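Local coordinates for ORF 37 (Human herpesvirus 8 type M, PDB 3FHD), which processes branched or non-linear viral DNA as a magnesium-dependent endo- and exonuclease of the PD-(D/E)XK superfamily, and is also named for host shutoff, at residues 78-91 and 118-132. Numbering follows the deposited sequence.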
loop_
_atom_site.group_PDB
_atom_site.type_symbol
_atom_site.label_atom_id
_atom_site.label_comp_id
_atom_site.label_asym_id
_atom_site.label_seq_id
_atom_site.Cartn_x
_atom_site.Cartn_y
_atom_site.Cartn_z
ATOM N N GLN A 78 -28.938 -11.391 9.124
ATOM C CA GLN A 78 -28.342 -11.335 7.791
ATOM C C GLN A 78 -27.258 -10.221 7.738
ATOM O O GLN A 78 -27.525 -9.086 7.331
ATOM C CB GLN A 78 -29.444 -11.147 6.738
ATOM C CG GLN A 78 -30.468 -12.315 6.727
ATOM C CD GLN A 78 -31.881 -11.929 6.279
ATOM O OE1 GLN A 78 -32.145 -10.795 5.863
ATOM N NE2 GLN A 78 -32.795 -12.884 6.370
ATOM N N PRO A 79 -26.031 -10.545 8.187
ATOM C CA PRO A 79 -24.949 -9.563 8.353
ATOM C C PRO A 79 -24.541 -8.829 7.066
ATOM O O PRO A 79 -24.464 -9.420 5.977
ATOM C CB PRO A 79 -23.788 -10.405 8.897
ATOM C CG PRO A 79 -24.430 -11.559 9.511
ATOM C CD PRO A 79 -25.593 -11.883 8.608
ATOM N N SER A 80 -24.290 -7.534 7.222
ATOM C CA SER A 80 -23.984 -6.626 6.131
ATOM C C SER A 80 -22.543 -6.084 6.278
ATOM O O SER A 80 -22.035 -5.984 7.398
ATOM C CB SER A 80 -24.978 -5.463 6.210
ATOM O OG SER A 80 -24.695 -4.464 5.264
ATOM N N MET A 81 -21.904 -5.745 5.155
ATOM C CA MET A 81 -20.673 -4.951 5.154
ATOM C C MET A 81 -20.978 -3.501 4.737
ATOM O O MET A 81 -21.803 -3.282 3.827
ATOM C CB MET A 81 -19.623 -5.572 4.236
ATOM C CG MET A 81 -19.202 -6.992 4.645
ATOM S SD MET A 81 -18.117 -7.111 6.110
ATOM C CE MET A 81 -16.543 -6.669 5.359
ATOM N N PRO A 82 -20.322 -2.513 5.377
ATOM C CA PRO A 82 -19.173 -2.670 6.280
ATOM C C PRO A 82 -19.480 -2.955 7.769
ATOM O O PRO A 82 -18.538 -3.012 8.564
ATOM C CB PRO A 82 -18.491 -1.324 6.146
ATOM C CG PRO A 82 -19.669 -0.358 6.023
ATOM C CD PRO A 82 -20.697 -1.088 5.223
ATOM N N ALA A 83 -20.755 -3.112 8.151
ATOM C CA ALA A 83 -21.134 -3.194 9.565
ATOM C C ALA A 83 -20.419 -4.317 10.327
ATOM O O ALA A 83 -19.994 -4.131 11.464
ATOM C CB ALA A 83 -22.700 -3.300 9.739
ATOM N N LEU A 84 -20.306 -5.489 9.712
ATOM C CA LEU A 84 -19.667 -6.616 10.415
ATOM C C LEU A 84 -18.131 -6.386 10.587
ATOM O O LEU A 84 -17.531 -6.790 11.590
ATOM C CB LEU A 84 -19.997 -7.928 9.684
ATOM C CG LEU A 84 -19.496 -9.240 10.275
ATOM C CD1 LEU A 84 -19.873 -9.370 11.767
ATOM C CD2 LEU A 84 -20.014 -10.430 9.443
ATOM N N ARG A 85 -17.523 -5.713 9.616
ATOM C CA ARG A 85 -16.106 -5.300 9.710
ATOM C C ARG A 85 -15.891 -4.288 10.869
ATOM O O ARG A 85 -14.890 -4.395 11.591
ATOM C CB ARG A 85 -15.651 -4.689 8.366
ATOM C CG ARG A 85 -14.158 -4.364 8.298
ATOM C CD ARG A 85 -13.288 -5.596 8.398
ATOM N NE ARG A 85 -11.878 -5.223 8.622
ATOM C CZ ARG A 85 -10.842 -6.053 8.522
ATOM N NH1 ARG A 85 -11.030 -7.294 8.117
ATOM N NH2 ARG A 85 -9.610 -5.603 8.776
ATOM N N MET A 86 -16.826 -3.339 11.022
ATOM C CA MET A 86 -16.823 -2.374 12.151
ATOM C C MET A 86 -16.935 -3.115 13.485
ATOM O O MET A 86 -16.167 -2.840 14.405
ATOM C CB MET A 86 -17.961 -1.339 12.020
ATOM C CG MET A 86 -17.706 -0.259 10.963
ATOM S SD MET A 86 -16.166 0.682 11.155
ATOM C CE MET A 86 -15.664 0.609 9.491
ATOM N N ALA A 87 -17.845 -4.094 13.558
ATOM C CA ALA A 87 -18.007 -4.967 14.754
ATOM C C ALA A 87 -16.689 -5.680 15.105
ATOM O O ALA A 87 -16.257 -5.678 16.272
ATOM C CB ALA A 87 -19.109 -6.007 14.505
ATOM N N TYR A 88 -16.074 -6.304 14.103
ATOM C CA TYR A 88 -14.741 -6.923 14.257
ATOM C C TYR A 88 -13.698 -5.932 14.780
ATOM O O TYR A 88 -12.957 -6.264 15.721
ATOM C CB TYR A 88 -14.242 -7.512 12.920
ATOM C CG TYR A 88 -12.754 -7.856 12.941
ATOM C CD1 TYR A 88 -12.276 -8.895 13.730
ATOM C CD2 TYR A 88 -11.835 -7.097 12.197
ATOM C CE1 TYR A 88 -10.889 -9.209 13.783
ATOM C CE2 TYR A 88 -10.449 -7.379 12.252
ATOM C CZ TYR A 88 -10.001 -8.456 13.029
ATOM O OH TYR A 88 -8.651 -8.733 13.079
ATOM N N ASN A 89 -13.625 -4.734 14.173
ATOM C CA ASN A 89 -12.660 -3.708 14.635
ATOM C C ASN A 89 -12.830 -3.452 16.138
ATOM O O ASN A 89 -11.861 -3.367 16.889
ATOM C CB ASN A 89 -12.794 -2.391 13.867
ATOM C CG ASN A 89 -11.953 -2.374 12.562
ATOM O OD1 ASN A 89 -11.005 -1.599 12.434
ATOM N ND2 ASN A 89 -12.277 -3.241 11.630
ATOM N N TYR A 90 -14.074 -3.328 16.583
ATOM C CA TYR A 90 -14.316 -3.140 18.010
ATOM C C TYR A 90 -13.737 -4.262 18.875
ATOM O O TYR A 90 -12.977 -3.995 19.804
ATOM C CB TYR A 90 -15.811 -2.923 18.315
ATOM C CG TYR A 90 -16.047 -2.961 19.811
ATOM C CD1 TYR A 90 -15.627 -1.894 20.633
ATOM C CD2 TYR A 90 -16.669 -4.056 20.410
ATOM C CE1 TYR A 90 -15.823 -1.935 22.018
ATOM C CE2 TYR A 90 -16.883 -4.091 21.814
ATOM C CZ TYR A 90 -16.458 -3.038 22.588
ATOM O OH TYR A 90 -16.684 -3.069 23.956
ATOM N N PHE A 91 -14.098 -5.510 18.587
ATOM C CA PHE A 91 -13.574 -6.658 19.352
ATOM C C PHE A 91 -12.054 -6.760 19.292
ATOM O O PHE A 91 -11.401 -7.091 20.310
ATOM C CB PHE A 91 -14.211 -7.972 18.861
ATOM C CG PHE A 91 -15.667 -8.126 19.285
ATOM C CD1 PHE A 91 -15.985 -8.415 20.603
ATOM C CD2 PHE A 91 -16.692 -7.928 18.373
ATOM C CE1 PHE A 91 -17.334 -8.529 21.027
ATOM C CE2 PHE A 91 -18.032 -8.046 18.757
ATOM C CZ PHE A 91 -18.354 -8.349 20.106
ATOM N N ARG A 118 -20.352 -0.466 27.570
ATOM C CA ARG A 118 -19.290 -1.385 27.129
ATOM C C ARG A 118 -19.851 -2.733 26.633
ATOM O O ARG A 118 -19.798 -3.734 27.349
ATOM C CB ARG A 118 -18.244 -1.597 28.238
ATOM C CG ARG A 118 -16.869 -1.976 27.717
ATOM C CD ARG A 118 -16.035 -2.742 28.736
ATOM N NE ARG A 118 -14.856 -3.335 28.093
ATOM C CZ ARG A 118 -13.696 -3.604 28.697
ATOM N NH1 ARG A 118 -13.518 -3.342 29.995
ATOM N NH2 ARG A 118 -12.697 -4.132 27.991
ATOM N N LEU A 119 -20.378 -2.753 25.409
ATOM C CA LEU A 119 -21.014 -3.955 24.858
ATOM C C LEU A 119 -20.035 -5.113 24.699
ATOM O O LEU A 119 -18.892 -4.928 24.275
ATOM C CB LEU A 119 -21.705 -3.647 23.528
ATOM C CG LEU A 119 -22.792 -2.566 23.478
ATOM C CD1 LEU A 119 -23.264 -2.378 22.036
ATOM C CD2 LEU A 119 -23.965 -2.885 24.410
ATOM N N LEU A 120 -20.493 -6.306 25.050
ATOM C CA LEU A 120 -19.652 -7.494 25.070
ATOM C C LEU A 120 -20.136 -8.594 24.137
ATOM O O LEU A 120 -19.351 -9.471 23.769
ATOM C CB LEU A 120 -19.560 -8.064 26.494
ATOM C CG LEU A 120 -18.845 -7.187 27.526
ATOM C CD1 LEU A 120 -19.322 -7.543 28.929
ATOM C CD2 LEU A 120 -17.321 -7.279 27.389
ATOM N N ASP A 121 -21.419 -8.558 23.773
ATOM C CA ASP A 121 -22.025 -9.585 22.915
ATOM C C ASP A 121 -22.086 -9.163 21.441
ATOM O O ASP A 121 -22.281 -7.984 21.127
ATOM C CB ASP A 121 -23.427 -9.948 23.428
ATOM C CG ASP A 121 -24.404 -8.807 23.278
ATOM O OD1 ASP A 121 -24.096 -7.692 23.770
ATOM O OD2 ASP A 121 -25.468 -9.023 22.653
ATOM N N VAL A 122 -21.908 -10.128 20.539
ATOM C CA VAL A 122 -21.861 -9.818 19.115
ATOM C C VAL A 122 -23.187 -9.259 18.580
ATOM O O VAL A 122 -23.158 -8.328 17.786
ATOM C CB VAL A 122 -21.304 -10.988 18.266
ATOM C CG1 VAL A 122 -22.286 -12.168 18.232
ATOM C CG2 VAL A 122 -20.947 -10.528 16.884
ATOM N N ALA A 123 -24.333 -9.768 19.042
ATOM C CA ALA A 123 -25.625 -9.244 18.590
ATOM C C ALA A 123 -25.722 -7.732 18.781
ATOM O O ALA A 123 -26.092 -7.026 17.854
ATOM C CB ALA A 123 -26.791 -9.942 19.284
ATOM N N SER A 124 -25.381 -7.240 19.971
ATOM C CA SER A 124 -25.487 -5.798 20.284
ATOM C C SER A 124 -24.453 -4.953 19.575
ATOM O O SER A 124 -24.770 -3.904 18.995
ATOM C CB SER A 124 -25.376 -5.553 21.782
ATOM O OG SER A 124 -26.422 -6.212 22.445
ATOM N N VAL A 125 -23.205 -5.409 19.613
ATOM C CA VAL A 125 -22.129 -4.699 18.936
ATOM C C VAL A 125 -22.483 -4.545 17.460
ATOM O O VAL A 125 -22.442 -3.424 16.923
ATOM C CB VAL A 125 -20.776 -5.413 19.115
ATOM C CG1 VAL A 125 -19.706 -4.787 18.244
ATOM C CG2 VAL A 125 -20.376 -5.336 20.594
ATOM N N TYR A 126 -22.910 -5.649 16.831
ATOM C CA TYR A 126 -23.314 -5.597 15.427
ATOM C C TYR A 126 -24.439 -4.580 15.163
ATOM O O TYR A 126 -24.356 -3.806 14.209
ATOM C CB TYR A 126 -23.690 -6.984 14.856
ATOM C CG TYR A 126 -24.118 -6.823 13.426
ATOM C CD1 TYR A 126 -23.165 -6.793 12.391
ATOM C CD2 TYR A 126 -25.448 -6.589 13.114
ATOM C CE1 TYR A 126 -23.545 -6.577 11.098
ATOM C CE2 TYR A 126 -25.859 -6.376 11.810
ATOM C CZ TYR A 126 -24.892 -6.366 10.814
ATOM O OH TYR A 126 -25.280 -6.147 9.528
ATOM N N ALA A 127 -25.501 -4.619 15.967
ATOM C CA ALA A 127 -26.629 -3.709 15.811
ATOM C C ALA A 127 -26.168 -2.232 15.889
ATOM O O ALA A 127 -26.510 -1.424 15.035
ATOM C CB ALA A 127 -27.704 -4.010 16.820
ATOM N N ALA A 128 -25.369 -1.913 16.895
ATOM C CA ALA A 128 -24.849 -0.547 17.083
ATOM C C ALA A 128 -23.940 -0.126 15.917
ATOM O O ALA A 128 -23.998 1.031 15.445
ATOM C CB ALA A 128 -24.101 -0.440 18.415
ATOM N N CYS A 129 -23.086 -1.048 15.475
ATOM C CA CYS A 129 -22.264 -0.817 14.274
ATOM C C CYS A 129 -23.114 -0.634 13.023
ATOM O O CYS A 129 -22.803 0.207 12.187
ATOM C CB CYS A 129 -21.238 -1.931 14.081
ATOM S SG CYS A 129 -19.961 -1.840 15.341
ATOM N N SER A 130 -24.212 -1.394 12.913
ATOM C CA SER A 130 -25.120 -1.230 11.789
ATOM C C SER A 130 -25.741 0.169 11.726
ATOM O O SER A 130 -26.209 0.602 10.654
ATOM C CB SER A 130 -26.234 -2.279 11.844
ATOM O OG SER A 130 -26.890 -2.317 10.589
ATOM N N GLN A 131 -25.762 0.859 12.870
ATOM C CA GLN A 131 -26.419 2.169 13.009
ATOM C C GLN A 131 -25.434 3.349 12.868
ATOM O O GLN A 131 -25.828 4.521 12.985
ATOM C CB GLN A 131 -27.166 2.230 14.357
ATOM C CG GLN A 131 -28.398 1.331 14.433
ATOM C CD GLN A 131 -28.869 1.065 15.868
ATOM O OE1 GLN A 131 -28.658 1.881 16.770
ATOM N NE2 GLN A 131 -29.523 -0.083 16.078
ATOM N N MET A 132 -24.158 3.047 12.614
ATOM C CA MET A 132 -23.145 4.101 12.414
ATOM C C MET A 132 -23.365 4.858 11.108
ATOM O O MET A 132 -23.833 4.290 10.150
ATOM C CB MET A 132 -21.723 3.520 12.385
ATOM C CG MET A 132 -21.288 2.815 13.641
ATOM S SD MET A 132 -19.652 2.041 13.419
ATOM C CE MET A 132 -18.626 3.519 13.454
HETATM O O HOH W 1 -27.777 -6.782 8.790
#
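A helix-helix packing in the helical region remote from the magnesium site joins Ala83, Ala87, Tyr90 and Phe91 of helix 83-100 to Val125, Tyr126 and Cys129 of helix 122-130. The axes of the 83-91 portion and of 122-130 approach to 8.3 Å with their N-to-C directions 124° apart, and small residues stand where the backbones are nearest: the CA atoms of Ala83 and Ser130 lie 5.0 Å apart. There Ala83 CB rests against Tyr126 CE1 at 3.6 Å, while Cys129 turns its SG toward the backbone of Ala87.

Tyr126 lies along the start of helix 83-100. Its CG is anti to the backbone N (chi1 179°), which carries the ring past Ala83 and Leu84, with Leu84 CA at the ring edge, and delivers OH to the preceding loop. That oxygen accepts a bond from Ser80 N at 2.9 Å, with an N-H...O angle of 149°, and a water 2.7 Å from Tyr126 OH donates to Gln78 O and so links the two. Trp71 of helix 66-72 meets the same ring.

Toward the other end, Val125 packs against the pair of rings formed by Tyr90 and Phe91. Both its methyls touch both rings, with CG2 3.7 Å from Phe91 CZ and CG1 3.8 Å from Tyr90 CD2. Tyr90 CD2 is itself over one face of the Phe91 ring, whose edge points in plane at Leu120 O. Tyr90 OH donates to Leu119 O at 2.9 Å, in the carbonyl plane. Phe109 and Phe114 meet the Tyr90 ring edge-to-face.

The chemistry is therefore divided: apolar atoms and sulfur fill the close crossing, whereas two tyrosine hydroxyls, one accepting and one donating, tie each helix to the loop that leads into the other, which would be expected to resist sliding between them.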